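Local coordinates for protein octopine dehydrogenase (Pecten maximus, PDB 3C7A) that catalyses the NADH-dependent reductive condensation of L-arginine with pyruvate to give D-octopine, and the reverse oxidation with NAD(+), at residues L160-V165 / A190-R195; E281-D286 / N300-G305. All coordinates share one frame; numbering follows the deposited sequence. Where two conformers were deposited one is given.

Interaction 1 of 2, residues L160-V165 / A190-R195; sequences LGTKSV and AEPVFR
Pro192 packs on the backbone of Lys163 and Ser164, in the short loop that interrupts strand 156-171, just before two parallel strands begin to pair; it is a worked example of a proline ring lying against carbonyl groups. Traced round the ring, Pro192 CB comes first, 3.2 Å from Lys163 O, with Ser164 O a little further off. Pro192 CG stays beside the loop, 3.4 Å from Lys163 O. The ring ends with Pro192 CD against the methyl Thr162 CG2 at 4.1 Å. That methyl stands anti to the backbone N of Thr162, and the threonine side chain crosses the proline at about a right angle. The peptide bond leading into Pro192 is cis, a bend made just before the strand starts.

Regular pairing takes over one residue later. Val193 N donates to Ser164 O over 3.2 Å, nearly straight at the hydrogen (170°), although the donor stands above the carbonyl plane. A water gives a second hydrogen to this oxygen and another to Glu191 OE2, tying the acidic side chain to the Ser164 carbonyl. Val165 and Val193 form the parallel bridge, their side chains on one face, and Val165 CA makes a CH···O contact of 3.6 Å with Val193 O. Further on, Val165 CB lies at the edge of the Arg195 guanidinium, near its plane, with NH1 the nearest atom.

Strands 156-171 and 193-196 are linked through helix 180-188 as a beta-alpha-beta crossover. Gln185 of that helix bonds Pro192 O and Phe194 N, while the Phe194 ring packs edge-to-face with His188 and Phe141.

Interaction 2 of 2, residues E281-D286 / N300-G305; sequences EYYHED and NKSYKG
An amide nitrogen sits squarely over an aromatic ring: Asn300 ND2 lies 3.7 Å above the plane of Tyr283, over its centre. In one of the two conformers of Tyr282, that residue's CD2 lies over the opposite face. The amide plane of Asn300 is turned 68° from the Tyr283 ring. The side chain of Asn300 leaves with CG anti to its own backbone N (chi1 -170°), which carries CG toward Tyr283.

The other end of that amide illustrates how one polar group can serve two purposes. Asn300 OD1 accepts from Ser302 N at 3.2 Å, closing an Asx turn, and from Ser302 OG at 3.0 Å; both donors reach it from the same face of the amide plane. This double grip should limit rotation of the amide. Ser302 OG also approaches Tyr283 CE1 obliquely, at 3.4 Å. Asp286 CB lies 3.5 Å from Asn300 OD1.

A backbone hydrogen bond closes the contact, from Lys301 N to Asp286 O over 3.1 Å. Lys301 CG lies 3.4 Å from Asp286 O, and beyond it the extended lysine chain leads away.

Within the alpha-helical domain, the contact joins the turn that follows helix 275-282 to the short 3-10 segment 301-302, reached through helix 293-298. Tyr303 stacks on Tyr235, and its hydroxyl makes a weak hydrogen bond with Tyr279 of helix 275-282.

In the fold
Interaction 1 closes before interaction 2 opens, and their centres lie 18 Å apart in different parts of the fold. The first joins two strands of the large mixed sheet that also carries the Rossmann-type nucleotide-binding strands; the second joins loops of the alpha-helical domain. They touch across the cleft between these parts, where Lys163 NZ packs 3.3 Å from Tyr282 OH in the conformer of Tyr282 considered. The Lys163 side chain is about 7 Å from the bound NAD and about 5 Å from the side chain of pyruvate-binding Thr143, while that of Tyr303 is about 8 Å from that of the active-site His212. These distances are consistent with both contacts lying near the substrate site.

Interaction 1 of 2, residues L160-V165 / A190-R195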
loop_
_atom_site.group_PDB
_atom_site.type_symbol
_atom_site.label_atom_id
_atom_site.label_comp_id
_atom_site.label_asym_id
_atom_site.label_seq_id
_atom_site.Cartn_x
_atom_site.Cartn_y
_atom_site.Cartn_z
ATOM N N LEU A 160 -0.100 14.561 -12.654
ATOM C CA LEU A 160 0.931 15.556 -12.341
ATOM C C LEU A 160 2.358 15.041 -12.565
ATOM O O LEU A 160 3.267 15.832 -12.832
ATOM C CB LEU A 160 0.779 16.075 -10.900
ATOM C CG LEU A 160 -0.371 17.008 -10.473
ATOM C CD1 LEU A 160 -0.579 18.183 -11.435
ATOM C CD2 LEU A 160 -1.681 16.254 -10.241
ATOM N N GLY A 161 2.546 13.726 -12.452
ATOM C CA GLY A 161 3.855 13.092 -12.655
ATOM C C GLY A 161 3.810 11.570 -12.656
ATOM O O GLY A 161 2.872 10.974 -12.124
ATOM N N THR A 162 4.833 10.949 -13.248
ATOM C CA THR A 162 4.926 9.487 -13.370
ATOM C C THR A 162 6.323 8.978 -12.977
ATOM O O THR A 162 7.338 9.520 -13.427
ATOM C CB THR A 162 4.590 9.017 -14.815
ATOM O OG1 THR A 162 3.310 9.530 -15.208
ATOM C CG2 THR A 162 4.571 7.491 -14.920
ATOM N N LYS A 163 6.360 7.936 -12.142
ATOM C CA LYS A 163 7.610 7.295 -11.703
ATOM C C LYS A 163 8.383 6.685 -12.879
ATOM O O LYS A 163 7.780 6.260 -13.867
ATOM C CB LYS A 163 7.322 6.201 -10.665
ATOM C CG LYS A 163 6.616 6.666 -9.389
ATOM C CD LYS A 163 7.599 7.116 -8.318
ATOM C CE LYS A 163 6.893 7.370 -6.994
ATOM N NZ LYS A 163 7.832 7.832 -5.932
ATOM N N SER A 164 9.711 6.640 -12.765
ATOM C CA SER A 164 10.556 6.073 -13.824
ATOM C C SER A 164 10.710 4.545 -13.744
ATOM O O SER A 164 10.772 3.875 -14.780
ATOM C CB SER A 164 11.926 6.766 -13.875
ATOM O OG SER A 164 12.658 6.580 -12.675
ATOM N N VAL A 165 10.777 4.010 -12.522
ATOM C CA VAL A 165 10.841 2.553 -12.276
ATOM C C VAL A 165 9.910 2.127 -11.123
ATOM O O VAL A 165 9.549 2.958 -10.285
ATOM C CB VAL A 165 12.295 2.059 -11.984
ATOM C CG1 VAL A 165 13.166 2.122 -13.240
ATOM C CG2 VAL A 165 12.934 2.840 -10.831
ATOM N N ALA A 190 4.767 3.128 -21.930
ATOM C CA ALA A 190 6.236 3.185 -21.923
ATOM C C ALA A 190 6.850 3.307 -20.524
ATOM O O ALA A 190 7.887 2.696 -20.241
ATOM C CB ALA A 190 6.730 4.314 -22.824
ATOM N N GLU A 191 6.215 4.103 -19.663
ATOM C CA GLU A 191 6.681 4.318 -18.289
ATOM C C GLU A 191 5.565 4.050 -17.273
ATOM O O GLU A 191 4.390 4.283 -17.576
ATOM C CB GLU A 191 7.211 5.748 -18.119
ATOM C CG GLU A 191 8.603 5.980 -18.708
ATOM C CD GLU A 191 9.176 7.347 -18.358
ATOM O OE1 GLU A 191 8.469 8.364 -18.530
ATOM O OE2 GLU A 191 10.344 7.406 -17.918
ATOM N N PRO A 192 5.918 3.553 -16.066
ATOM C CA PRO A 192 7.249 3.149 -15.581
ATOM C C PRO A 192 7.683 1.770 -16.083
ATOM O O PRO A 192 6.844 0.978 -16.520
ATOM C CB PRO A 192 7.074 3.105 -14.052
ATOM C CG PRO A 192 5.669 3.596 -13.771
ATOM C CD PRO A 192 4.896 3.372 -15.022
ATOM N N VAL A 193 8.988 1.496 -16.015
ATOM C CA VAL A 193 9.539 0.179 -16.359
ATOM C C VAL A 193 9.476 -0.745 -15.133
ATOM O O VAL A 193 10.077 -0.449 -14.096
ATOM C CB VAL A 193 11.005 0.281 -16.888
ATOM C CG1 VAL A 193 11.521 -1.084 -17.336
ATOM C CG2 VAL A 193 11.108 1.285 -18.035
ATOM N N PHE A 194 8.750 -1.856 -15.261
ATOM C CA PHE A 194 8.524 -2.784 -14.141
ATOM C C PHE A 194 9.578 -3.894 -14.026
ATOM O O PHE A 194 10.147 -4.331 -15.030
ATOM C CB PHE A 194 7.127 -3.426 -14.223
ATOM C CG PHE A 194 5.979 -2.439 -14.184
ATOM C CD1 PHE A 194 6.018 -1.314 -13.360
ATOM C CD2 PHE A 194 4.837 -2.666 -14.948
ATOM C CE1 PHE A 194 4.949 -0.415 -13.324
ATOM C CE2 PHE A 194 3.762 -1.775 -14.915
ATOM C CZ PHE A 194 3.820 -0.648 -14.101
ATOM N N ARG A 195 9.816 -4.343 -12.792
ATOM C CA ARG A 195 10.680 -5.498 -12.502
ATOM C C ARG A 195 10.091 -6.376 -11.383
ATOM O O ARG A 195 9.182 -5.949 -10.664
ATOM C CB ARG A 195 12.105 -5.042 -12.145
ATOM C CG ARG A 195 12.242 -4.389 -10.769
ATOM C CD ARG A 195 13.657 -3.877 -10.514
ATOM N NE ARG A 195 13.826 -3.398 -9.142
ATOM C CZ ARG A 195 13.519 -2.172 -8.719
ATOM N NH1 ARG A 195 13.020 -1.270 -9.559
ATOM N NH2 ARG A 195 13.713 -1.842 -7.449
HETATM O O HOH W 1 12.258 4.999 -17.389
#

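Interaction 2 of 2, residues E281-D286 / N300-G305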
loop_
_atom_site.group_PDB
_atom_site.type_symbol
_atom_site.label_atom_id
_atom_site.label_comp_id
_atom_site.label_asym_id
_atom_site.label_seq_id
_atom_site.Cartn_x
_atom_site.Cartn_y
_atom_site.Cartn_z
ATOM N N GLU A 281 20.689 5.926 -2.982
ATOM C CA GLU A 281 20.488 5.251 -4.267
ATOM C C GLU A 281 19.408 5.896 -5.146
ATOM O O GLU A 281 19.487 5.816 -6.376
ATOM C CB GLU A 281 20.155 3.767 -4.054
ATOM C CG GLU A 281 21.352 2.873 -3.713
ATOM C CD GLU A 281 20.968 1.414 -3.460
ATOM O OE1 GLU A 281 19.758 1.098 -3.409
ATOM O OE2 GLU A 281 21.884 0.577 -3.305
ATOM N N TYR A 282 18.422 6.543 -4.519
ATOM C CA TYR A 282 17.230 7.049 -5.216
ATOM C C TYR A 282 17.125 8.581 -5.254
ATOM O O TYR A 282 16.548 9.149 -6.186
ATOM C CB TYR A 282 15.963 6.443 -4.585
ATOM C CG TYR A 282 14.650 6.906 -5.190
ATOM C CD1 TYR A 282 14.187 6.376 -6.396
ATOM C CD2 TYR A 282 13.865 7.864 -4.548
ATOM C CE1 TYR A 282 12.980 6.797 -6.952
ATOM C CE2 TYR A 282 12.657 8.292 -5.095
ATOM C CZ TYR A 282 12.220 7.755 -6.294
ATOM O OH TYR A 282 11.027 8.174 -6.836
ATOM N N TYR A 283 17.662 9.246 -4.232
ATOM C CA TYR A 283 17.560 10.711 -4.131
ATOM C C TYR A 283 18.876 11.474 -4.361
ATOM O O TYR A 283 18.992 12.639 -3.971
ATOM C CB TYR A 283 16.959 11.120 -2.777
ATOM C CG TYR A 283 15.447 11.031 -2.686
ATOM C CD1 TYR A 283 14.629 11.862 -3.456
ATOM C CD2 TYR A 283 14.835 10.137 -1.808
ATOM C CE1 TYR A 283 13.241 11.790 -3.367
ATOM C CE2 TYR A 283 13.447 10.058 -1.709
ATOM C CZ TYR A 283 12.657 10.887 -2.492
ATOM O OH TYR A 283 11.285 10.812 -2.400
ATOM N N HIS A 284 19.847 10.833 -5.011
ATOM C CA HIS A 284 21.198 11.400 -5.159
ATOM C C HIS A 284 21.266 12.772 -5.848
ATOM O O HIS A 284 22.097 13.608 -5.485
ATOM C CB HIS A 284 22.142 10.404 -5.848
ATOM C CG HIS A 284 21.716 10.017 -7.230
ATOM N ND1 HIS A 284 22.026 10.769 -8.344
ATOM C CD2 HIS A 284 21.009 8.953 -7.681
ATOM C CE1 HIS A 284 21.523 10.188 -9.419
ATOM N NE2 HIS A 284 20.903 9.083 -9.045
ATOM N N GLU A 285 20.394 12.998 -6.828
ATOM C CA GLU A 285 20.399 14.243 -7.602
ATOM C C GLU A 285 19.796 15.436 -6.844
ATOM O O GLU A 285 20.030 16.591 -7.212
ATOM C CB GLU A 285 19.686 14.047 -8.948
ATOM C CG GLU A 285 20.152 15.005 -10.047
ATOM C CD GLU A 285 19.356 14.882 -11.341
ATOM O OE1 GLU A 285 18.840 13.781 -11.640
ATOM O OE2 GLU A 285 19.256 15.896 -12.067
ATOM N N ASP A 286 19.037 15.151 -5.785
ATOM C CA ASP A 286 18.331 16.188 -5.020
ATOM C C ASP A 286 18.987 16.554 -3.680
ATOM O O ASP A 286 18.647 17.578 -3.084
ATOM C CB ASP A 286 16.868 15.782 -4.795
ATOM C CG ASP A 286 16.063 15.735 -6.087
ATOM O OD1 ASP A 286 16.088 16.723 -6.852
ATOM O OD2 ASP A 286 15.393 14.710 -6.331
ATOM N N ASN A 300 17.319 17.582 1.518
ATOM C CA ASN A 300 16.645 17.030 0.338
ATOM C C ASN A 300 15.739 18.078 -0.316
ATOM O O ASN A 300 14.817 18.596 0.321
ATOM C CB ASN A 300 15.841 15.775 0.716
ATOM C CG ASN A 300 15.320 15.001 -0.499
ATOM O OD1 ASN A 300 15.424 15.447 -1.644
ATOM N ND2 ASN A 300 14.754 13.826 -0.242
ATOM N N LYS A 301 16.008 18.374 -1.588
ATOM C CA LYS A 301 15.286 19.413 -2.336
ATOM C C LYS A 301 13.816 19.087 -2.616
ATOM O O LYS A 301 12.997 19.996 -2.766
ATOM C CB LYS A 301 16.003 19.730 -3.654
ATOM C CG LYS A 301 17.215 20.638 -3.508
ATOM C CD LYS A 301 17.815 20.978 -4.865
ATOM C CE LYS A 301 18.977 21.953 -4.728
ATOM N NZ LYS A 301 19.501 22.386 -6.057
ATOM N N SER A 302 13.489 17.798 -2.688
ATOM C CA SER A 302 12.118 17.361 -2.975
ATOM C C SER A 302 11.146 17.570 -1.805
ATOM O O SER A 302 9.928 17.539 -1.996
ATOM C CB SER A 302 12.098 15.900 -3.441
ATOM O OG SER A 302 12.596 15.034 -2.436
ATOM N N TYR A 303 11.685 17.788 -0.605
ATOM C CA TYR A 303 10.868 18.028 0.590
ATOM C C TYR A 303 10.655 19.522 0.891
ATOM O O TYR A 303 10.265 19.888 2.004
ATOM C CB TYR A 303 11.484 17.336 1.816
ATOM C CG TYR A 303 11.500 15.817 1.783
ATOM C CD1 TYR A 303 10.470 15.091 1.179
ATOM C CD2 TYR A 303 12.534 15.104 2.394
ATOM C CE1 TYR A 303 10.482 13.697 1.162
ATOM C CE2 TYR A 303 12.555 13.711 2.387
ATOM C CZ TYR A 303 11.527 13.015 1.768
ATOM O OH TYR A 303 11.545 11.639 1.760
ATOM N N LYS A 304 10.900 20.372 -0.104
ATOM C CA LYS A 304 10.835 21.827 0.058
ATOM C C LYS A 304 9.412 22.345 0.308
ATOM O O LYS A 304 8.525 22.184 -0.534
ATOM C CB LYS A 304 11.449 22.518 -1.170
ATOM C CG LYS A 304 11.509 24.040 -1.097
ATOM C CD LYS A 304 11.845 24.635 -2.460
ATOM C CE LYS A 304 11.897 26.158 -2.419
ATOM N NZ LYS A 304 13.103 26.670 -1.704
ATOM N N GLY A 305 9.210 22.951 1.478
ATOM C CA GLY A 305 7.964 23.654 1.807
ATOM C C GLY A 305 6.813 22.845 2.389
ATOM O O GLY A 305 5.690 23.350 2.481
#